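Long-range contacts in glycosyl hydrolases family 31 family protein (Aspergillus niger, PDB 6DRU), which hydrolyses xyloglucan oligosaccharides, releasing alpha-xylose from the glucose at their non-reducing end: residues S485-S490 and G518-D523; F99-D104 and A222-D227; R258-T263 and P299-N304. All coordinates share one frame; numbering follows the deposited sequence.

Contacts 1 and 3 both join loops that follow neighbouring parallel strands of the TIM barrel, whereas contact 2 lies on the other side of the chain's centre and ties two beta sheets together. Contact 1 is buried at the xylose pocket and pairs backbone hydrogen bonds with a shared carboxylate water and an aromatic wall. Contact 3 is also largely buried, but it lies farther from the centre of the chain, where an indole packs on backbone and N-linked sugars gather round. Contact 2 is only partly buried; an arginine and a glutamine do most of its work and no sugar joins the two segments. Centres of contacts 1 and 3 are about 25 Å apart.

Contact 1: residues S485-S490 and G518-D523; sequences SGDTTS and GGFEVD. With XYS (alpha-D-xylopyranose), chain N; BGC (beta-D-glucopyranose), chain F; MAN (alpha-D-mannopyranose), chain E.
The Phe520 ring carries Asp487 OD1 over one face, 3.5 Å above its plane and displaced toward the rim, nearest CD2. At the ring edge, near its plane, CZ meets O3 of a bound glucose at 3.4 Å, and xylose O4 comes up obliquely to CE1. The Asp487 carboxylate receives xylose O2 at OD1 and xylose O1 at OD2, the latter 3.0 Å away. Asp487 OD2 also shares a water with Glu521 OE2, the two oxygens lying 4.3 Å apart.

Behind this pocket the loops are clipped together at a single beta bridge, Thr489 with Glu521. Thr488 O accepts from two amides, Glu521 N at 2.6 Å and Phe520 N at 2.8 Å, while Ser490 N returns a bond to Glu521 O. Ser490 OG donates in the carbonyl plane to Gly518 O, which Tyr537 OH also reaches.

Asp487 is the proton donor, about 6 Å from active-site Asp395. The Thr488 carbonyl, gripped by two amides, holds the backbone that carries Phe520 and Glu521, which probably helps to place the ring beside the acid. On the pocket side the Asp487 carboxylate is tied both to xylose and, through the water, to Glu521.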
loop_
_atom_site.group_PDB
_atom_site.type_symbol
_atom_site.label_atom_id
_atom_site.label_comp_id
_atom_site.label_asym_id
_atom_site.label_seq_id
_atom_site.Cartn_x
_atom_site.Cartn_y
_atom_site.Cartn_z
ATOM N N SER A 485 29.818 5.881 21.040
ATOM C CA SER A 485 28.866 4.798 21.256
ATOM C C SER A 485 27.514 5.255 21.793
ATOM O O SER A 485 26.665 4.396 22.055
ATOM C CB SER A 485 29.473 3.766 22.206
ATOM O OG SER A 485 29.813 4.356 23.448
ATOM N N GLY A 486 27.283 6.550 21.971
ATOM C CA GLY A 486 25.965 7.015 22.363
ATOM C C GLY A 486 25.712 6.941 23.860
ATOM O O GLY A 486 26.628 6.837 24.684
ATOM N N ASP A 487 24.427 6.990 24.208
ATOM C CA ASP A 487 24.001 7.079 25.601
ATOM C C ASP A 487 24.105 5.717 26.278
ATOM O O ASP A 487 23.396 4.774 25.908
ATOM C CB ASP A 487 22.573 7.609 25.681
ATOM C CG ASP A 487 22.464 9.052 25.242
ATOM O OD1 ASP A 487 23.517 9.672 24.982
ATOM O OD2 ASP A 487 21.330 9.565 25.154
ATOM N N THR A 488 24.980 5.620 27.274
ATOM C CA THR A 488 25.200 4.395 28.024
ATOM C C THR A 488 24.972 4.654 29.507
ATOM O O THR A 488 25.064 5.789 29.982
ATOM C CB THR A 488 26.617 3.855 27.797
ATOM O OG1 THR A 488 27.557 4.935 27.829
ATOM C CG2 THR A 488 26.707 3.160 26.449
ATOM N N THR A 489 24.671 3.587 30.241
ATOM C CA THR A 489 24.482 3.681 31.681
ATOM C C THR A 489 25.821 3.573 32.403
ATOM O O THR A 489 26.725 2.853 31.972
ATOM C CB THR A 489 23.530 2.594 32.184
ATOM O OG1 THR A 489 23.875 1.338 31.588
ATOM C CG2 THR A 489 22.092 2.942 31.830
ATOM N N SER A 490 25.943 4.306 33.508
ATOM C CA SER A 490 27.185 4.343 34.283
ATOM C C SER A 490 27.189 3.211 35.311
ATOM O O SER A 490 27.011 3.406 36.514
ATOM C CB SER A 490 27.357 5.705 34.942
ATOM O OG SER A 490 27.454 6.735 33.974
ATOM N N GLY A 518 33.208 6.939 31.643
ATOM C CA GLY A 518 32.380 6.868 32.826
ATOM C C GLY A 518 30.913 6.617 32.568
ATOM O O GLY A 518 30.131 6.595 33.525
ATOM N N GLY A 519 30.514 6.415 31.314
ATOM C CA GLY A 519 29.111 6.286 30.981
ATOM C C GLY A 519 28.445 7.642 30.849
ATOM O O GLY A 519 29.036 8.695 31.097
ATOM N N PHE A 520 27.175 7.613 30.444
ATOM C CA PHE A 520 26.401 8.834 30.262
ATOM C C PHE A 520 25.241 8.937 31.246
ATOM O O PHE A 520 25.166 9.901 32.013
ATOM C CB PHE A 520 25.884 8.928 28.821
ATOM C CG PHE A 520 24.966 10.093 28.591
ATOM C CD1 PHE A 520 25.469 11.380 28.505
ATOM C CD2 PHE A 520 23.599 9.905 28.487
ATOM C CE1 PHE A 520 24.627 12.456 28.305
ATOM C CE2 PHE A 520 22.750 10.975 28.289
ATOM C CZ PHE A 520 23.266 12.253 28.198
ATOM N N GLU A 521 24.326 7.972 31.240
ATOM C CA GLU A 521 23.119 8.040 32.050
ATOM C C GLU A 521 23.319 7.370 33.402
ATOM O O GLU A 521 24.110 6.436 33.550
ATOM C CB GLU A 521 21.939 7.378 31.334
ATOM C CG GLU A 521 21.268 8.236 30.282
ATOM C CD GLU A 521 19.990 7.612 29.759
ATOM O OE1 GLU A 521 19.481 6.670 30.400
ATOM O OE2 GLU A 521 19.496 8.063 28.705
ATOM N N VAL A 522 22.583 7.862 34.392
ATOM C CA VAL A 522 22.524 7.221 35.699
ATOM C C VAL A 522 21.585 6.025 35.617
ATOM O O VAL A 522 20.480 6.123 35.068
ATOM C CB VAL A 522 22.061 8.220 36.772
ATOM C CG1 VAL A 522 21.593 7.490 38.022
ATOM C CG2 VAL A 522 23.178 9.194 37.105
ATOM N N ASP A 523 22.022 4.891 36.158
ATOM C CA ASP A 523 21.154 3.732 36.313
ATOM C C ASP A 523 20.356 3.890 37.602
ATOM O O ASP A 523 20.932 3.914 38.695
ATOM C CB ASP A 523 21.981 2.447 36.331
ATOM C CG ASP A 523 21.130 1.192 36.198
ATOM O OD1 ASP A 523 19.981 1.177 36.690
ATOM O OD2 ASP A 523 21.621 0.208 35.600
HETATM C C1 XYS N . 22.297 13.121 23.722
HETATM C C2 XYS N . 23.764 12.798 23.559
HETATM C C3 XYS N . 24.509 13.254 24.794
HETATM C C4 XYS N . 24.203 14.712 25.063
HETATM C C5 XYS N . 22.704 14.914 25.086
HETATM O O1 XYS N . 21.799 12.468 24.866
HETATM O O2 XYS N . 23.928 11.411 23.385
HETATM O O3 XYS N . 25.894 13.090 24.601
HETATM O O4 XYS N . 24.744 15.080 26.309
HETATM O O5 XYS N . 22.141 14.514 23.856
HETATM C C2 BGC F . 20.111 12.835 31.026
HETATM C C3 BGC F . 19.194 12.819 29.853
HETATM C C4 BGC F . 18.402 11.501 29.819
HETATM C C5 BGC F . 17.754 11.259 31.151
HETATM C C6 BGC F . 17.040 9.914 31.130
HETATM C C1 BGC F . 19.300 12.559 32.266
HETATM O O2 BGC F . 20.749 14.128 31.137
HETATM O O3 BGC F . 19.936 12.944 28.693
HETATM O O4 BGC F . 17.395 11.573 28.836
HETATM O O5 BGC F . 18.739 11.248 32.164
HETATM O O6 BGC F . 16.319 9.750 32.330
HETATM C C1 MAN E . 21.236 -5.974 37.447
HETATM C C2 MAN E . 20.067 -5.177 37.980
HETATM C C3 MAN E . 19.712 -4.083 36.995
HETATM C C4 MAN E . 20.952 -3.275 36.684
HETATM C C5 MAN E . 22.037 -4.221 36.215
HETATM C C6 MAN E . 23.282 -3.448 35.842
HETATM O O2 MAN E . 20.432 -4.595 39.208
HETATM O O3 MAN E . 18.720 -3.249 37.546
HETATM O O4 MAN E . 20.665 -2.330 35.679
HETATM O O5 MAN E . 22.344 -5.130 37.245
HETATM O O6 MAN E . 24.159 -4.295 35.132
HETATM O O HOH W 1 19.334 8.636 26.314
#

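Contact 2: residues F99-D104 and A222-D227; sequences FYRVND and AAQPGD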
loop_
_atom_site.group_PDB
_atom_site.type_symbol
_atom_site.label_atom_id
_atom_site.label_comp_id
_atom_site.label_asym_id
_atom_site.label_seq_id
_atom_site.Cartn_x
_atom_site.Cartn_y
_atom_site.Cartn_z
ATOM N N PHE A 99 30.512 -17.863 -5.839
ATOM C CA PHE A 99 31.792 -17.177 -5.721
ATOM C C PHE A 99 32.813 -18.071 -5.034
ATOM O O PHE A 99 32.551 -18.609 -3.953
ATOM C CB PHE A 99 31.633 -15.863 -4.950
ATOM C CG PHE A 99 30.744 -14.867 -5.633
ATOM C CD1 PHE A 99 31.250 -14.021 -6.608
ATOM C CD2 PHE A 99 29.400 -14.784 -5.313
ATOM C CE1 PHE A 99 30.433 -13.105 -7.244
ATOM C CE2 PHE A 99 28.577 -13.873 -5.946
ATOM C CZ PHE A 99 29.095 -13.031 -6.912
ATOM N N TYR A 100 33.978 -18.217 -5.662
ATOM C CA TYR A 100 35.079 -19.004 -5.129
ATOM C C TYR A 100 36.315 -18.131 -4.963
ATOM O O TYR A 100 36.462 -17.094 -5.617
ATOM C CB TYR A 100 35.417 -20.190 -6.044
ATOM C CG TYR A 100 34.286 -21.169 -6.258
ATOM C CD1 TYR A 100 33.288 -20.917 -7.191
ATOM C CD2 TYR A 100 34.226 -22.356 -5.537
ATOM C CE1 TYR A 100 32.256 -21.814 -7.393
ATOM C CE2 TYR A 100 33.199 -23.260 -5.733
ATOM C CZ TYR A 100 32.216 -22.984 -6.661
ATOM O OH TYR A 100 31.191 -23.881 -6.859
ATOM N N ARG A 101 37.207 -18.562 -4.076
ATOM C CA ARG A 101 38.531 -17.971 -3.939
ATOM C C ARG A 101 39.590 -18.977 -4.370
ATOM O O ARG A 101 39.526 -20.153 -4.003
ATOM C CB ARG A 101 38.807 -17.522 -2.501
ATOM C CG ARG A 101 40.296 -17.395 -2.193
ATOM C CD ARG A 101 40.569 -16.646 -0.903
ATOM N NE ARG A 101 39.801 -17.172 0.222
ATOM C CZ ARG A 101 40.029 -18.345 0.799
ATOM N NH1 ARG A 101 41.001 -19.125 0.351
ATOM N NH2 ARG A 101 39.281 -18.742 1.819
ATOM N N VAL A 102 40.563 -18.507 -5.143
ATOM C CA VAL A 102 41.699 -19.327 -5.545
ATOM C C VAL A 102 42.753 -19.214 -4.450
ATOM O O VAL A 102 43.344 -18.149 -4.253
ATOM C CB VAL A 102 42.258 -18.891 -6.904
ATOM C CG1 VAL A 102 43.587 -19.576 -7.174
ATOM C CG2 VAL A 102 41.263 -19.198 -8.005
ATOM N N ASN A 103 42.983 -20.310 -3.733
ATOM C CA ASN A 103 43.940 -20.308 -2.640
ATOM C C ASN A 103 45.370 -20.324 -3.179
ATOM O O ASN A 103 45.614 -20.479 -4.380
ATOM C CB ASN A 103 43.706 -21.503 -1.718
ATOM C CG ASN A 103 42.255 -21.643 -1.302
ATOM O OD1 ASN A 103 41.617 -20.671 -0.897
ATOM N ND2 ASN A 103 41.726 -22.857 -1.400
ATOM N N ASP A 104 46.328 -20.164 -2.265
ATOM C CA ASP A 104 47.730 -20.163 -2.665
ATOM C C ASP A 104 48.175 -21.532 -3.164
ATOM O O ASP A 104 49.030 -21.617 -4.052
ATOM C CB ASP A 104 48.609 -19.706 -1.501
ATOM C CG ASP A 104 48.327 -18.275 -1.082
ATOM O OD1 ASP A 104 47.949 -17.461 -1.953
ATOM O OD2 ASP A 104 48.489 -17.961 0.118
ATOM N N ALA A 222 37.302 -11.116 -1.960
ATOM C CA ALA A 222 37.926 -12.280 -1.346
ATOM C C ALA A 222 39.345 -11.974 -0.882
ATOM O O ALA A 222 40.038 -11.126 -1.451
ATOM C CB ALA A 222 37.958 -13.460 -2.322
ATOM N N ALA A 223 39.770 -12.682 0.163
ATOM C CA ALA A 223 41.140 -12.606 0.651
ATOM C C ALA A 223 41.531 -13.961 1.221
ATOM O O ALA A 223 40.677 -14.760 1.616
ATOM C CB ALA A 223 41.309 -11.509 1.707
ATOM N N GLN A 224 42.837 -14.211 1.263
ATOM C CA GLN A 224 43.325 -15.477 1.793
ATOM C C GLN A 224 42.990 -15.588 3.280
ATOM O O GLN A 224 43.002 -14.581 3.994
ATOM C CB GLN A 224 44.831 -15.607 1.577
ATOM C CG GLN A 224 45.245 -15.625 0.113
ATOM C CD GLN A 224 44.641 -16.791 -0.645
ATOM O OE1 GLN A 224 44.411 -17.860 -0.081
ATOM N NE2 GLN A 224 44.382 -16.589 -1.932
ATOM N N PRO A 225 42.682 -16.790 3.772
ATOM C CA PRO A 225 42.169 -16.918 5.141
ATOM C C PRO A 225 43.179 -16.450 6.179
ATOM O O PRO A 225 44.395 -16.550 5.990
ATOM C CB PRO A 225 41.878 -18.417 5.274
ATOM C CG PRO A 225 42.697 -19.067 4.216
ATOM C CD PRO A 225 42.764 -18.091 3.086
ATOM N N GLY A 226 42.653 -15.926 7.287
ATOM C CA GLY A 226 43.463 -15.321 8.321
ATOM C C GLY A 226 43.985 -13.939 7.998
ATOM O O GLY A 226 44.492 -13.260 8.900
ATOM N N ASP A 227 43.863 -13.493 6.752
ATOM C CA ASP A 227 44.449 -12.230 6.311
ATOM C C ASP A 227 43.366 -11.149 6.287
ATOM O O ASP A 227 42.876 -10.723 5.239
ATOM C CB ASP A 227 45.113 -12.414 4.947
ATOM C CG ASP A 227 45.932 -11.215 4.524
ATOM O OD1 ASP A 227 45.540 -10.074 4.847
ATOM O OD2 ASP A 227 46.973 -11.418 3.862
#
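Arg101 and Ala222 meet CB to CB at 4.2 Å where two sheets of the N-terminal beta-sandwich region face each other: strand 98-102 of a four-stranded antiparallel sheet, and the end of strand 216-222, which leads through a type II turn (Gln224 to Asp227) into helix 228-239. From there Arg101 runs across the gap and bends at chi3 (51°), bringing NE round to the backbone of Ala223. NE sits 2.9 Å from Ala223 O, but the angle is too poor for a hydrogen bond.

Pro225 CD and Gln224 CA lie over one face of the guanidinium, CD 3.3 Å above the plane and off toward the rim. Its NH2 donates to Lys185 O, outside the two segments. Gln224 turns its amide steeply against this guanidinium, the planes 73° apart.

Against Asp104 the same amide is much flatter: carboxylate and amide planes differ by 33°, and Asp104 OD1 lies 3.6 Å from Gln224 CD. Gln224 is therefore flanked by Arg101 and the strand's exit loop, while Asn103 ND2 turns to Ser107 and Thr109. What fixes the amide's rotation is Gln224 NE2, which donates within its own plane to Val102 O at 3.0 Å.

Contact 3: residues R258-T263 and P299-N304; sequences RYENQT and PRLWPN. With NAG (2-acetamido-2-deoxy-beta-D-glucopyranose), chain C; NAG (2-acetamido-2-deoxy-beta-D-glucopyranose), chain D; MAN (alpha-D-mannopyranose), chain B; MAN (alpha-D-mannopyranose), chain G.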
loop_
_atom_site.group_PDB
_atom_site.type_symbol
_atom_site.label_atom_id
_atom_site.label_comp_id
_atom_site.label_asym_id
_atom_site.label_seq_id
_atom_site.Cartn_x
_atom_site.Cartn_y
_atom_site.Cartn_z
ATOM N N ARG A 258 26.208 19.818 31.564
ATOM C CA ARG A 258 26.719 20.576 30.421
ATOM C C ARG A 258 27.298 21.893 30.927
ATOM O O ARG A 258 26.925 22.365 32.001
ATOM C CB ARG A 258 25.613 20.849 29.392
ATOM C CG ARG A 258 24.428 21.638 29.927
ATOM C CD ARG A 258 23.324 21.732 28.885
ATOM N NE ARG A 258 22.182 22.513 29.352
ATOM C CZ ARG A 258 22.036 23.819 29.144
ATOM N NH1 ARG A 258 22.961 24.496 28.475
ATOM N NH2 ARG A 258 20.964 24.450 29.604
ATOM N N TYR A 259 28.210 22.490 30.163
ATOM C CA TYR A 259 28.698 23.825 30.487
ATOM C C TYR A 259 27.693 24.844 29.965
ATOM O O TYR A 259 27.468 24.944 28.753
ATOM C CB TYR A 259 30.092 24.047 29.903
ATOM C CG TYR A 259 31.083 23.005 30.372
ATOM C CD1 TYR A 259 31.449 22.923 31.709
ATOM C CD2 TYR A 259 31.641 22.094 29.484
ATOM C CE1 TYR A 259 32.344 21.968 32.148
ATOM C CE2 TYR A 259 32.538 21.135 29.915
ATOM C CZ TYR A 259 32.884 21.075 31.247
ATOM O OH TYR A 259 33.780 20.124 31.677
ATOM N N GLU A 260 27.096 25.604 30.882
ATOM C CA GLU A 260 25.826 26.268 30.618
ATOM C C GLU A 260 25.966 27.698 30.109
ATOM O O GLU A 260 25.142 28.133 29.296
ATOM C CB GLU A 260 24.972 26.242 31.889
ATOM C CG GLU A 260 23.507 26.558 31.678
ATOM C CD GLU A 260 23.175 27.989 32.024
ATOM O OE1 GLU A 260 24.116 28.765 32.290
ATOM O OE2 GLU A 260 21.976 28.340 32.030
ATOM N N ASN A 261 26.970 28.448 30.558
ATOM C CA ASN A 261 27.150 29.823 30.106
ATOM C C ASN A 261 28.621 30.063 29.779
ATOM O O ASN A 261 29.479 29.200 29.985
ATOM C CB ASN A 261 26.631 30.831 31.143
ATOM C CG ASN A 261 27.478 30.878 32.406
ATOM O OD1 ASN A 261 28.622 31.329 32.386
ATOM N ND2 ASN A 261 26.904 30.432 33.519
ATOM N N GLN A 262 28.907 31.263 29.263
ATOM C CA GLN A 262 30.254 31.577 28.799
ATOM C C GLN A 262 31.245 31.641 29.954
ATOM O O GLN A 262 32.386 31.176 29.827
ATOM C CB GLN A 262 30.250 32.894 28.025
ATOM C CG GLN A 262 31.639 33.394 27.661
ATOM C CD GLN A 262 31.609 34.623 26.774
ATOM O OE1 GLN A 262 30.581 34.952 26.181
ATOM N NE2 GLN A 262 32.740 35.312 26.681
ATOM N N THR A 263 30.836 32.216 31.085
ATOM C CA THR A 263 31.767 32.385 32.196
ATOM C C THR A 263 32.155 31.047 32.814
ATOM O O THR A 263 33.295 30.883 33.262
ATOM C CB THR A 263 31.150 33.311 33.249
ATOM O OG1 THR A 263 31.180 34.663 32.773
ATOM C CG2 THR A 263 31.894 33.223 34.576
ATOM N N PRO A 299 22.584 34.261 23.074
ATOM C CA PRO A 299 23.394 35.400 23.535
ATOM C C PRO A 299 23.155 35.772 24.985
ATOM O O PRO A 299 24.033 36.391 25.599
ATOM C CB PRO A 299 22.972 36.536 22.592
ATOM C CG PRO A 299 22.378 35.852 21.403
ATOM C CD PRO A 299 21.719 34.622 21.941
ATOM N N ARG A 300 22.003 35.411 25.555
ATOM C CA ARG A 300 21.740 35.717 26.954
ATOM C C ARG A 300 22.686 34.976 27.891
ATOM O O ARG A 300 22.862 35.398 29.037
ATOM C CB ARG A 300 20.289 35.381 27.306
ATOM C CG ARG A 300 19.259 36.115 26.461
ATOM C CD ARG A 300 17.835 35.690 26.795
ATOM N NE ARG A 300 17.745 34.304 27.246
ATOM C CZ ARG A 300 17.443 33.949 28.491
ATOM N NH1 ARG A 300 17.200 34.880 29.405
ATOM N NH2 ARG A 300 17.383 32.668 28.823
ATOM N N LEU A 301 23.301 33.888 27.425
ATOM C CA LEU A 301 24.264 33.136 28.211
ATOM C C LEU A 301 25.632 33.019 27.554
ATOM O O LEU A 301 26.581 32.586 28.219
ATOM C CB LEU A 301 23.725 31.728 28.505
ATOM C CG LEU A 301 22.356 31.707 29.185
ATOM C CD1 LEU A 301 21.614 30.412 28.885
ATOM C CD2 LEU A 301 22.512 31.910 30.684
ATOM N N TRP A 302 25.764 33.392 26.282
ATOM C CA TRP A 302 27.041 33.381 25.568
ATOM C C TRP A 302 27.202 34.719 24.857
ATOM O O TRP A 302 27.147 34.794 23.623
ATOM C CB TRP A 302 27.106 32.214 24.582
ATOM C CG TRP A 302 26.665 30.907 25.173
ATOM C CD1 TRP A 302 25.388 30.431 25.248
ATOM C CD2 TRP A 302 27.499 29.911 25.775
ATOM N NE1 TRP A 302 25.376 29.200 25.858
ATOM C CE2 TRP A 302 26.659 28.858 26.191
ATOM C CE3 TRP A 302 28.874 29.806 26.002
ATOM C CZ2 TRP A 302 27.150 27.715 26.820
ATOM C CZ3 TRP A 302 29.359 28.672 26.627
ATOM C CH2 TRP A 302 28.500 27.642 27.028
ATOM N N PRO A 303 27.420 35.799 25.613
ATOM C CA PRO A 303 27.335 37.140 25.006
ATOM C C PRO A 303 28.411 37.428 23.975
ATOM O O PRO A 303 28.126 38.077 22.962
ATOM C CB PRO A 303 27.447 38.076 26.218
ATOM C CG PRO A 303 28.156 37.269 27.254
ATOM C CD PRO A 303 27.694 35.860 27.058
ATOM N N ASN A 304 29.640 36.968 24.195
ATOM C CA ASN A 304 30.758 37.233 23.290
ATOM C C ASN A 304 31.514 35.922 23.102
ATOM O O ASN A 304 32.413 35.598 23.883
ATOM C CB ASN A 304 31.659 38.334 23.848
ATOM C CG ASN A 304 32.644 38.864 22.823
ATOM O OD1 ASN A 304 32.928 38.211 21.817
ATOM N ND2 ASN A 304 33.180 40.051 23.082
HETATM C C1 NAG C . 27.436 30.944 34.795
HETATM C C2 NAG C . 26.356 31.251 35.811
HETATM C C3 NAG C . 26.901 31.478 37.173
HETATM C C4 NAG C . 27.820 30.344 37.562
HETATM C C5 NAG C . 28.883 30.168 36.500
HETATM C C6 NAG C . 29.777 29.000 36.853
HETATM C C7 NAG C . 24.333 32.215 34.829
HETATM C C8 NAG C . 23.774 30.821 34.707
HETATM N N2 NAG C . 25.624 32.392 35.384
HETATM O O3 NAG C . 25.840 31.613 38.090
HETATM O O4 NAG C . 28.419 30.638 38.801
HETATM O O5 NAG C . 28.258 29.906 35.270
HETATM O O6 NAG C . 28.981 27.855 37.063
HETATM O O7 NAG C . 23.682 33.169 34.454
HETATM C C1 NAG D . 16.649 27.614 29.375
HETATM C C2 NAG D . 16.982 29.090 29.367
HETATM C C3 NAG D . 18.188 29.391 30.175
HETATM C C4 NAG D . 18.047 28.793 31.558
HETATM C C5 NAG D . 17.810 27.307 31.413
HETATM C C6 NAG D . 17.685 26.654 32.772
HETATM C C7 NAG D . 16.198 30.245 27.328
HETATM C C8 NAG D . 16.456 30.700 25.909
HETATM N N2 NAG D . 17.199 29.524 28.031
HETATM O O3 NAG D . 18.379 30.787 30.211
HETATM O O4 NAG D . 19.214 29.026 32.311
HETATM O O5 NAG D . 16.617 27.119 30.690
HETATM O O6 NAG D . 16.666 25.679 32.730
HETATM O O7 NAG D . 15.139 30.498 27.866
HETATM C C1 MAN B . 23.838 36.959 33.352
HETATM C C2 MAN B . 24.648 38.217 33.154
HETATM C C3 MAN B . 25.337 38.161 31.807
HETATM C C4 MAN B . 26.028 36.831 31.585
HETATM C C5 MAN B . 25.177 35.665 32.048
HETATM C C6 MAN B . 25.996 34.392 32.014
HETATM O O2 MAN B . 25.609 38.323 34.179
HETATM O O3 MAN B . 26.294 39.193 31.739
HETATM O O4 MAN B . 26.284 36.682 30.208
HETATM O O5 MAN B . 24.725 35.871 33.364
HETATM O O6 MAN B . 27.270 34.635 31.457
HETATM C C1 MAN G . 19.417 35.473 32.148
HETATM C C2 MAN G . 20.838 35.854 31.788
HETATM C C3 MAN G . 21.454 36.659 32.911
HETATM C C4 MAN G . 20.528 37.798 33.278
HETATM C C5 MAN G . 19.163 37.223 33.584
HETATM C C6 MAN G . 18.231 38.312 34.075
HETATM O O2 MAN G . 20.839 36.625 30.610
HETATM O O3 MAN G . 22.701 37.167 32.498
HETATM O O4 MAN G . 21.026 38.475 34.407
HETATM O O5 MAN G . 18.654 36.626 32.415
HETATM O O6 MAN G . 17.426 38.781 33.014
HETATM O O HOH W 2 23.498 27.381 27.663
#
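Leu301, just after Arg300, whose carbonyl O accepts a bond from a mannose, packs its CB 4.0 Å from Asn261 CB, and its methyls CD1 and CD2 lie against the carboxylate of Glu260. The Leu301 carbonyl O accepts from Gln262 N at 2.9 Å, almost in line with the C=O. Trp302 follows, laying one face of its indole on the peptide between Asn261 and Gln262; Asn261 C and Gln262 N each stand 3.5 Å above the ring plane, toward the rim. Tyr259 O meets the ring edge in plane at CH2, 3.4 Å away. Trp302 NE1 donates to a water that also links Arg258 NH1 and Glu260 O. Pro303 then sets CD 3.2 Å from Gln262 OE1. At Asn304 the backbone N donates to a lone pair of that same Gln262 OE1 at 3.0 Å, the glutamine being extended, with CG anti to its backbone N (chi1 172°). Gln262 NE2 is bonded to Glu266.

These loops follow adjacent parallel barrel strands (252-254 and 281-284), each ending in an asparagine N-cap. Asn261 ND2 carries an N-linked glycan, while its OD1 accepts from Glu264 N. Glu260 OE2 bonds a mannose. The asparagine thus serves both helix cap and glycan, and sugars share in the packing of this outer junction.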